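Local atomic coordinates of microtubule-associated protein 1 light chain 3 (PDB entry 4EOY), a protein that probably acts in an autophagy-like conjugation pathway as a ubiquitin-fold Atg8 protein, binding a peptide of its partner Atg3. Residues A[38-43]-A[120-125]; A[29-34]-A[53-58]; A[19-24]-A[114-119]. The protein carries 3 engineered substitutions. One frame throughout, in Å; residues are numbered along the deposited sequence.

Contact 1 of 3, residues A[38-43]-A[120-125]; sequences RANRSN and EYSSES. Engineered in segment 120-125: Ser123 (natural residue Cys).
Arg38 and Tyr121 face each other where strands 31-38 and 117-122 run parallel, and here carbon packs closely on carbon. CA of Arg38 stands over the middle of one face of the Tyr121 ring, 3.9 Å from the centroid, in a CH-pi contact. With CG anti to the backbone N (chi1 -171°), Arg38 brings that carbon within 3.6 Å of CE1 of Tyr121. An arginine suits the place because its aliphatic part can lie against the aromatic carbons while NE reaches on to Leu44 O; the tyrosine likewise spends its hydroxyl on Pro45 O.

The two strands are the central parallel pair of the beta-grasp sheet of the ubiquitin fold, and the backbone bond between the segments runs from Ala39 N to Tyr121 O (2.8 Å). The small methyl of Ala39 allows close packing at this point, its CB 3.8 Å from CB of Glu120.

Beyond the strands the grip becomes polar. The side-chain amide of Asn40 is fixed in rotation by two bonds: its OD1 accepts from Ser123 N at 3.1 Å, the donor standing above the carbonyl plane, while its ND2 gives a nearly straight bond (176°) to OG of the engineered Ser123, which lies in the amide plane. Ser122 OG accepts from Glu124 N, an ST turn that bends the chain here. Two margins are looser. At one, a water lies between Arg38 O and Glu120 OE2, 2.9 Å from the latter; at the other, exposed Glu124 approaches Asn40 ND2 only with CG, at 4.1 Å.

Contact 2 of 3, residues A[29-34]-A[53-58]; sequences PNRIPV and LVPMNM
Strands 31-34 and 53-55 run antiparallel, their axes 4.3 Å apart at closest approach and 142° between directions, with Ile32 and Val54 as the hydrogen-bonded pair and Arg31-Pro55 and Pro33-Leu53 as non-hydrogen-bonded pairs on either side. These are the first two strands of the beta-grasp fold, and 51-55 is an outermost strand of the sheet within the chain; the bound Atg3 peptide hydrogen-bonds to the backbone of Leu53, consistent with the strand addition by which Atg8 proteins bind such peptides. Prolines fit at 33 and 55 because these non-hydrogen-bonded positions need no N-H for the opposite strand, and their rings pack on aromatic side chains of the peptide.

On the face of Ile32 and Val54 the contacts are apolar and branched, as befits a buried surface: Ile32 CG1 comes 4.1 Å from Val54 CB, and CG2 of Val34 meets CG2 of Val54 at 3.9 Å. Helices 103-110 and 60-72 touch Ile32 and Val54 respectively.

On the other face the extended Arg31 chain crosses Leu53 at about a right angle, with CB 3.8 Å from Leu53 CG, and runs alongside Pro55. Its guanidinium has Pro55 CG over one face, offset toward the rim, while Leu53 O lies at its edge; the modelled approach there is too short to be taken literally. Where the strands part, Met56 N donates to Asn30 O at 3.0 Å, from a position tilted 27° out of the carbonyl plane.

Contact 3 of 3, residues A[19-24]-A[114-119]; sequences AETHKI and DGYLYM
The Tyr116 ring carries the methyl CG2 of Thr21 over the centre of one face, while OE1 of Glu20 and CG of Asp114 lie at its edge near the ring plane. The methyl is only 3.3 Å from the ring centroid and 11° off the normal, a close CH-pi contact. It joins helix 14-27, part of the N-terminal helical region that Atg8 proteins add to the ubiquitin fold, to the turn leading into strand 117-122.

Threonine suits the helix here because its two branches do different work. OG1 sits between the backbone N and the carbonyl carbon (chi1 59°) and donates to Asp114 O at 2.7 Å; Arg17 O of its own helix is a second acceptor, which must share or compete for the same proton. CG2, anti to the carbonyl carbon, is the branch that lies on the ring. Glycine is needed next to it: at the backbone angles of Gly115 a side chain would jam against the preceding carbonyl, and its CA already lies 3.4 Å from Thr21 OG1.

Glu20 reaches the other end of the tyrosine, OE2 standing 3.2 Å from Tyr116 OH, but its side chain is poorly ordered and its placement approximate; the stronger partner of that oxygen is Lys51, in a salt bridge. Asp114 holds the turn itself. Its OD1 accepts from Tyr116 N, forming an Asx turn, and OD2 also makes a salt bridge with Arg17, so this buried carboxylate has partners at both oxygens. Tyr118 OH donates to the syn lone pair of Asp114 OD2, at 2.7 Å.

One sheet connects all three contacts through its neighbouring strands 31-38 and 117-122. Contacts 2 and 3 are close, their centres 11 Å apart, and meet directly: Pro33 O and Leu117 N are 3.0 Å apart, probably hydrogen-bonded, and Pro33 CB lies 3.9 Å from Tyr116 CD1. Both also border the Atg3 peptide, which packs on Pro33, Leu53, Pro55 and Met58 of contact 2 and on Ile24 and Tyr116 of contact 3. Contact 1 lies across the chain's centre, 24 Å from contact 2 and 23 Å from contact 3 between centres. Different calcium ions lie about 5 Å from the Arg38 and Asp114 side chains.

Contact 1 of 3, residues A[38-43]-A[120-125]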
loop_
_atom_site.group_PDB
_atom_site.type_symbol
_atom_site.label_atom_id
_atom_site.label_comp_id
_atom_site.label_asym_id
_atom_site.label_seq_id
_atom_site.Cartn_x
_atom_site.Cartn_y
_atom_site.Cartn_z
ATOM N N ARG A 38 6.534 -3.301 4.884
ATOM C CA ARG A 38 7.830 -3.867 4.560
ATOM C C ARG A 38 7.906 -5.284 5.092
ATOM O O ARG A 38 7.641 -5.510 6.275
ATOM C CB ARG A 38 8.917 -3.032 5.238
ATOM C CG ARG A 38 10.338 -3.359 4.819
ATOM C CD ARG A 38 11.260 -2.272 5.340
ATOM N NE ARG A 38 12.679 -2.531 5.089
ATOM C CZ ARG A 38 13.538 -3.030 5.970
ATOM N NH1 ARG A 38 13.163 -3.368 7.204
ATOM N NH2 ARG A 38 14.800 -3.176 5.616
ATOM N N ALA A 39 8.303 -6.224 4.232
ATOM C CA ALA A 39 8.128 -7.650 4.516
ATOM C C ALA A 39 9.426 -8.415 4.756
ATOM O O ALA A 39 9.389 -9.589 5.143
ATOM C CB ALA A 39 7.363 -8.304 3.386
ATOM N N ASN A 40 10.565 -7.779 4.491
ATOM C CA ASN A 40 11.861 -8.364 4.852
ATOM C C ASN A 40 12.878 -7.301 5.262
ATOM O O ASN A 40 12.616 -6.099 5.174
ATOM C CB ASN A 40 12.403 -9.278 3.742
ATOM C CG ASN A 40 13.050 -8.525 2.599
ATOM O OD1 ASN A 40 12.604 -7.453 2.187
ATOM N ND2 ASN A 40 14.086 -9.122 2.038
ATOM N N ARG A 41 14.017 -7.780 5.742
ATOM C CA ARG A 41 15.108 -6.942 6.188
ATOM C C ARG A 41 16.172 -6.832 5.100
ATOM O O ARG A 41 16.865 -7.795 4.811
ATOM C CB ARG A 41 15.709 -7.544 7.456
ATOM C CG ARG A 41 14.654 -7.801 8.528
ATOM C CD ARG A 41 15.277 -8.018 9.891
ATOM N NE ARG A 41 14.273 -8.205 10.933
ATOM C CZ ARG A 41 13.578 -7.221 11.488
ATOM N NH1 ARG A 41 13.750 -5.957 11.096
ATOM N NH2 ARG A 41 12.690 -7.502 12.435
ATOM N N SER A 42 16.278 -5.654 4.492
ATOM C CA SER A 42 17.236 -5.415 3.420
ATOM C C SER A 42 17.523 -3.910 3.279
ATOM O O SER A 42 17.253 -3.136 4.185
ATOM C CB SER A 42 16.722 -6.039 2.102
ATOM O OG SER A 42 15.570 -5.399 1.593
ATOM N N ASN A 43 18.079 -3.507 2.144
ATOM C CA ASN A 43 18.414 -2.100 1.886
ATOM C C ASN A 43 17.227 -1.248 1.450
ATOM O O ASN A 43 17.372 -0.038 1.220
ATOM C CB ASN A 43 19.483 -2.021 0.799
ATOM C CG ASN A 43 19.002 -2.580 -0.532
ATOM O OD1 ASN A 43 18.197 -3.512 -0.569
ATOM N ND2 ASN A 43 19.492 -2.008 -1.630
ATOM N N GLU A 120 2.494 -5.846 0.721
ATOM C CA GLU A 120 3.834 -5.896 1.303
ATOM C C GLU A 120 4.892 -5.830 0.252
ATOM O O GLU A 120 4.680 -6.280 -0.863
ATOM C CB GLU A 120 4.004 -7.187 2.112
ATOM C CG GLU A 120 3.084 -7.277 3.322
ATOM C CD GLU A 120 3.265 -8.552 4.100
ATOM O OE1 GLU A 120 3.271 -9.622 3.460
ATOM O OE2 GLU A 120 3.390 -8.489 5.349
ATOM N N TYR A 121 6.036 -5.249 0.596
ATOM C CA TYR A 121 7.151 -5.208 -0.325
ATOM C C TYR A 121 8.341 -5.915 0.287
ATOM O O TYR A 121 8.540 -5.910 1.510
ATOM C CB TYR A 121 7.516 -3.784 -0.762
ATOM C CG TYR A 121 7.913 -2.789 0.325
ATOM C CD1 TYR A 121 9.230 -2.639 0.721
ATOM C CD2 TYR A 121 6.978 -1.941 0.884
ATOM C CE1 TYR A 121 9.596 -1.706 1.669
ATOM C CE2 TYR A 121 7.332 -1.009 1.848
ATOM C CZ TYR A 121 8.644 -0.905 2.245
ATOM O OH TYR A 121 8.972 0.037 3.197
ATOM N N SER A 122 9.097 -6.550 -0.603
ATOM C CA SER A 122 10.271 -7.283 -0.261
ATOM C C SER A 122 11.347 -7.051 -1.310
ATOM O O SER A 122 11.043 -6.719 -2.447
ATOM C CB SER A 122 9.949 -8.762 -0.193
ATOM O OG SER A 122 11.096 -9.470 0.232
ATOM N N SER A 123 12.599 -7.225 -0.912
ATOM C CA SER A 123 13.720 -7.224 -1.872
ATOM C C SER A 123 13.862 -8.581 -2.588
ATOM O O SER A 123 14.570 -8.678 -3.591
ATOM C CB SER A 123 15.029 -6.886 -1.162
ATOM O OG SER A 123 15.310 -7.826 -0.131
ATOM N N GLU A 124 13.183 -9.610 -2.074
ATOM C CA GLU A 124 13.225 -10.962 -2.648
ATOM C C GLU A 124 11.858 -11.359 -3.181
ATOM O O GLU A 124 10.813 -10.903 -2.693
ATOM C CB GLU A 124 13.667 -11.982 -1.591
ATOM C CG GLU A 124 15.053 -11.727 -0.999
ATOM C CD GLU A 124 15.490 -12.782 0.016
ATOM O OE1 GLU A 124 14.782 -13.803 0.170
ATOM O OE2 GLU A 124 16.547 -12.600 0.672
ATOM N N SER A 125 11.863 -12.241 -4.166
ATOM C CA SER A 125 10.643 -12.628 -4.855
ATOM C C SER A 125 9.809 -13.668 -4.124
ATOM O O SER A 125 8.764 -14.057 -4.634
ATOM C CB SER A 125 10.994 -13.161 -6.244
ATOM O OG SER A 125 11.882 -14.255 -6.145
HETATM O O HOH W 1 5.431 -7.571 7.131
#

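Contact 2 of 3, residues A[29-34]-A[53-58]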
loop_
_atom_site.group_PDB
_atom_site.type_symbol
_atom_site.label_atom_id
_atom_site.label_comp_id
_atom_site.label_asym_id
_atom_site.label_seq_id
_atom_site.Cartn_x
_atom_site.Cartn_y
_atom_site.Cartn_z
ATOM N N PRO A 29 -16.732 6.092 -1.549
ATOM C CA PRO A 29 -17.039 4.731 -1.998
ATOM C C PRO A 29 -16.320 4.282 -3.280
ATOM O O PRO A 29 -16.287 3.081 -3.568
ATOM C CB PRO A 29 -18.557 4.762 -2.214
ATOM C CG PRO A 29 -18.876 6.196 -2.447
ATOM C CD PRO A 29 -17.908 6.974 -1.612
ATOM N N ASN A 30 -15.751 5.226 -4.030
ATOM C CA ASN A 30 -15.009 4.901 -5.252
ATOM C C ASN A 30 -13.495 4.741 -5.050
ATOM O O ASN A 30 -12.756 4.620 -6.028
ATOM C CB ASN A 30 -15.263 5.970 -6.321
ATOM C CG ASN A 30 -16.720 6.076 -6.702
ATOM O OD1 ASN A 30 -17.496 5.128 -6.547
ATOM N ND2 ASN A 30 -17.100 7.230 -7.217
ATOM N N ARG A 31 -13.032 4.763 -3.799
ATOM C CA ARG A 31 -11.612 4.536 -3.492
ATOM C C ARG A 31 -11.449 3.424 -2.449
ATOM O O ARG A 31 -12.346 3.190 -1.622
ATOM C CB ARG A 31 -10.962 5.833 -3.001
ATOM C CG ARG A 31 -10.817 6.902 -4.083
ATOM C CD ARG A 31 -10.029 8.117 -3.597
ATOM N NE ARG A 31 -9.577 9.014 -4.682
ATOM C CZ ARG A 31 -8.336 9.080 -5.186
ATOM N NH1 ARG A 31 -7.353 8.305 -4.736
ATOM N NH2 ARG A 31 -8.068 9.946 -6.160
ATOM N N ILE A 32 -10.312 2.728 -2.486
ATOM C CA ILE A 32 -10.057 1.653 -1.520
ATOM C C ILE A 32 -8.896 1.983 -0.603
ATOM O O ILE A 32 -7.886 2.538 -1.042
ATOM C CB ILE A 32 -9.853 0.284 -2.205
ATOM C CG1 ILE A 32 -8.628 0.287 -3.101
ATOM C CG2 ILE A 32 -11.083 -0.058 -3.039
ATOM C CD1 ILE A 32 -8.226 -1.098 -3.554
ATOM N N PRO A 33 -9.056 1.686 0.699
ATOM C CA PRO A 33 -7.984 1.947 1.640
ATOM C C PRO A 33 -6.914 0.851 1.601
ATOM O O PRO A 33 -7.225 -0.328 1.807
ATOM C CB PRO A 33 -8.708 1.978 2.992
ATOM C CG PRO A 33 -9.908 1.122 2.801
ATOM C CD PRO A 33 -10.306 1.290 1.378
ATOM N N VAL A 34 -5.672 1.257 1.346
ATOM C CA VAL A 34 -4.555 0.344 1.224
ATOM C C VAL A 34 -3.459 0.759 2.191
ATOM O O VAL A 34 -3.161 1.947 2.301
ATOM C CB VAL A 34 -3.990 0.352 -0.204
ATOM C CG1 VAL A 34 -2.767 -0.534 -0.292
ATOM C CG2 VAL A 34 -5.048 -0.100 -1.185
ATOM N N LEU A 53 -5.239 5.806 -0.562
ATOM C CA LEU A 53 -6.644 5.769 -0.914
ATOM C C LEU A 53 -6.681 5.678 -2.428
ATOM O O LEU A 53 -6.567 6.691 -3.120
ATOM C CB LEU A 53 -7.331 7.025 -0.385
ATOM C CG LEU A 53 -8.818 6.956 -0.079
ATOM C CD1 LEU A 53 -9.141 5.728 0.774
ATOM C CD2 LEU A 53 -9.245 8.231 0.631
ATOM N N VAL A 54 -6.788 4.454 -2.947
ATOM C CA VAL A 54 -6.535 4.180 -4.367
ATOM C C VAL A 54 -7.832 4.113 -5.181
ATOM O O VAL A 54 -8.778 3.436 -4.785
ATOM C CB VAL A 54 -5.808 2.844 -4.516
ATOM C CG1 VAL A 54 -5.482 2.557 -5.976
ATOM C CG2 VAL A 54 -4.540 2.853 -3.675
ATOM N N PRO A 55 -7.882 4.802 -6.328
ATOM C CA PRO A 55 -9.090 4.746 -7.146
ATOM C C PRO A 55 -9.447 3.310 -7.508
ATOM O O PRO A 55 -8.558 2.528 -7.863
ATOM C CB PRO A 55 -8.712 5.532 -8.404
ATOM C CG PRO A 55 -7.586 6.392 -7.993
ATOM C CD PRO A 55 -6.836 5.618 -6.961
ATOM N N MET A 56 -10.727 2.974 -7.414
ATOM C CA MET A 56 -11.171 1.596 -7.636
ATOM C C MET A 56 -10.832 1.041 -9.032
ATOM O O MET A 56 -10.513 -0.141 -9.160
ATOM C CB MET A 56 -12.667 1.473 -7.368
ATOM C CG MET A 56 -13.552 2.223 -8.350
ATOM S SD MET A 56 -15.288 1.872 -8.062
ATOM C CE MET A 56 -16.031 2.605 -9.524
ATOM N N ASN A 57 -10.914 1.885 -10.066
ATOM C CA ASN A 57 -10.629 1.484 -11.454
ATOM C C ASN A 57 -9.159 1.552 -11.879
ATOM O O ASN A 57 -8.819 1.201 -13.010
ATOM C CB ASN A 57 -11.512 2.248 -12.446
ATOM C CG ASN A 57 -12.879 1.610 -12.639
ATOM O OD1 ASN A 57 -13.061 0.406 -12.447
ATOM N ND2 ASN A 57 -13.838 2.408 -13.050
ATOM N N MET A 58 -8.282 1.962 -10.967
ATOM C CA MET A 58 -6.842 1.924 -11.235
ATOM C C MET A 58 -6.361 0.483 -11.426
ATOM O O MET A 58 -6.662 -0.395 -10.614
ATOM C CB MET A 58 -6.040 2.557 -10.095
ATOM C CG MET A 58 -4.532 2.401 -10.228
ATOM S SD MET A 58 -3.576 3.480 -9.122
ATOM C CE MET A 58 -3.753 5.044 -10.009
#

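Contact 3 of 3, residues A[19-24]-A[114-119]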
loop_
_atom_site.group_PDB
_atom_site.type_symbol
_atom_site.label_atom_id
_atom_site.label_comp_id
_atom_site.label_asym_id
_atom_site.label_seq_id
_atom_site.Cartn_x
_atom_site.Cartn_y
_atom_site.Cartn_z
ATOM N N ALA A 19 -13.424 1.070 12.384
ATOM C CA ALA A 19 -14.077 2.375 12.357
ATOM C C ALA A 19 -13.456 3.286 11.293
ATOM O O ALA A 19 -14.174 3.966 10.573
ATOM C CB ALA A 19 -13.995 3.029 13.731
ATOM N N GLU A 20 -12.127 3.316 11.203
ATOM C CA GLU A 20 -11.436 4.144 10.202
ATOM C C GLU A 20 -11.921 3.804 8.814
ATOM O O GLU A 20 -12.316 4.681 8.064
ATOM C CB GLU A 20 -9.917 3.906 10.193
ATOM C CG GLU A 20 -9.143 4.245 11.455
ATOM C CD GLU A 20 -7.646 4.112 11.242
ATOM O OE1 GLU A 20 -7.046 3.133 11.744
ATOM O OE2 GLU A 20 -7.075 4.978 10.545
ATOM N N THR A 21 -11.839 2.522 8.464
ATOM C CA THR A 21 -12.101 2.076 7.094
ATOM C C THR A 21 -13.591 2.170 6.750
ATOM O O THR A 21 -13.956 2.465 5.607
ATOM C CB THR A 21 -11.593 0.635 6.822
ATOM O OG1 THR A 21 -12.219 -0.306 7.713
ATOM C CG2 THR A 21 -10.087 0.556 6.989
ATOM N N HIS A 22 -14.447 1.935 7.738
ATOM C CA HIS A 22 -15.882 2.038 7.515
ATOM C C HIS A 22 -16.273 3.430 7.110
ATOM O O HIS A 22 -17.001 3.603 6.142
ATOM C CB HIS A 22 -16.666 1.629 8.748
ATOM C CG HIS A 22 -18.159 1.715 8.561
ATOM N ND1 HIS A 22 -18.888 2.745 9.026
ATOM C CD2 HIS A 22 -19.052 0.862 7.907
ATOM C CE1 HIS A 22 -20.185 2.560 8.702
ATOM N NE2 HIS A 22 -20.285 1.406 8.017
ATOM N N LYS A 23 -15.801 4.433 7.843
ATOM C CA LYS A 23 -16.187 5.807 7.550
ATOM C C LYS A 23 -15.479 6.377 6.325
ATOM O O LYS A 23 -16.038 7.214 5.623
ATOM C CB LYS A 23 -16.051 6.727 8.775
ATOM C CG LYS A 23 -14.651 6.967 9.322
ATOM C CD LYS A 23 -14.741 7.798 10.600
ATOM C CE LYS A 23 -13.395 8.005 11.282
ATOM N NZ LYS A 23 -12.919 6.796 12.016
ATOM N N ILE A 24 -14.266 5.919 6.046
ATOM C CA ILE A 24 -13.586 6.337 4.821
ATOM C C ILE A 24 -14.273 5.725 3.578
ATOM O O ILE A 24 -14.359 6.367 2.520
ATOM C CB ILE A 24 -12.078 5.996 4.858
ATOM C CG1 ILE A 24 -11.288 6.972 3.984
ATOM C CG2 ILE A 24 -11.832 4.555 4.431
ATOM C CD1 ILE A 24 -11.246 8.379 4.538
ATOM N N ASP A 114 -10.492 -6.116 8.923
ATOM C CA ASP A 114 -10.538 -4.749 9.445
ATOM C C ASP A 114 -10.882 -3.679 8.377
ATOM O O ASP A 114 -11.004 -2.494 8.706
ATOM C CB ASP A 114 -9.240 -4.388 10.206
ATOM C CG ASP A 114 -8.010 -4.309 9.313
ATOM O OD1 ASP A 114 -8.116 -4.362 8.075
ATOM O OD2 ASP A 114 -6.917 -4.178 9.882
ATOM N N GLY A 115 -11.044 -4.099 7.122
ATOM C CA GLY A 115 -11.425 -3.188 6.032
ATOM C C GLY A 115 -10.278 -2.752 5.121
ATOM O O GLY A 115 -10.514 -2.183 4.057
ATOM N N TYR A 116 -9.037 -3.018 5.539
ATOM C CA TYR A 116 -7.852 -2.592 4.791
ATOM C C TYR A 116 -7.401 -3.639 3.780
ATOM O O TYR A 116 -7.543 -4.845 4.006
ATOM C CB TYR A 116 -6.675 -2.300 5.743
ATOM C CG TYR A 116 -6.712 -0.944 6.412
ATOM C CD1 TYR A 116 -6.486 0.222 5.671
ATOM C CD2 TYR A 116 -6.983 -0.820 7.773
ATOM C CE1 TYR A 116 -6.538 1.478 6.261
ATOM C CE2 TYR A 116 -7.044 0.431 8.373
ATOM C CZ TYR A 116 -6.818 1.579 7.604
ATOM O OH TYR A 116 -6.862 2.836 8.181
ATOM N N LEU A 117 -6.849 -3.168 2.660
ATOM C CA LEU A 117 -6.077 -4.021 1.790
ATOM C C LEU A 117 -4.605 -3.905 2.183
ATOM O O LEU A 117 -3.974 -2.847 2.009
ATOM C CB LEU A 117 -6.265 -3.647 0.333
ATOM C CG LEU A 117 -5.570 -4.584 -0.668
ATOM C CD1 LEU A 117 -6.205 -5.954 -0.570
ATOM C CD2 LEU A 117 -5.632 -4.009 -2.079
ATOM N N TYR A 118 -4.055 -4.995 2.709
ATOM C CA TYR A 118 -2.661 -5.012 3.140
ATOM C C TYR A 118 -1.793 -5.524 2.023
ATOM O O TYR A 118 -2.077 -6.577 1.418
ATOM C CB TYR A 118 -2.489 -5.896 4.366
ATOM C CG TYR A 118 -2.992 -5.269 5.651
ATOM C CD1 TYR A 118 -4.309 -5.417 6.044
ATOM C CD2 TYR A 118 -2.144 -4.537 6.467
ATOM C CE1 TYR A 118 -4.772 -4.844 7.209
ATOM C CE2 TYR A 118 -2.599 -3.970 7.641
ATOM C CZ TYR A 118 -3.920 -4.121 8.000
ATOM O OH TYR A 118 -4.363 -3.532 9.174
ATOM N N MET A 119 -0.775 -4.751 1.696
ATOM C CA MET A 119 0.180 -5.124 0.657
ATOM C C MET A 119 1.600 -4.994 1.193
ATOM O O MET A 119 1.885 -4.145 2.053
ATOM C CB MET A 119 -0.011 -4.240 -0.573
ATOM C CG MET A 119 -1.340 -4.486 -1.278
ATOM S SD MET A 119 -1.386 -3.564 -2.812
ATOM C CE MET A 119 -0.214 -4.469 -3.833
#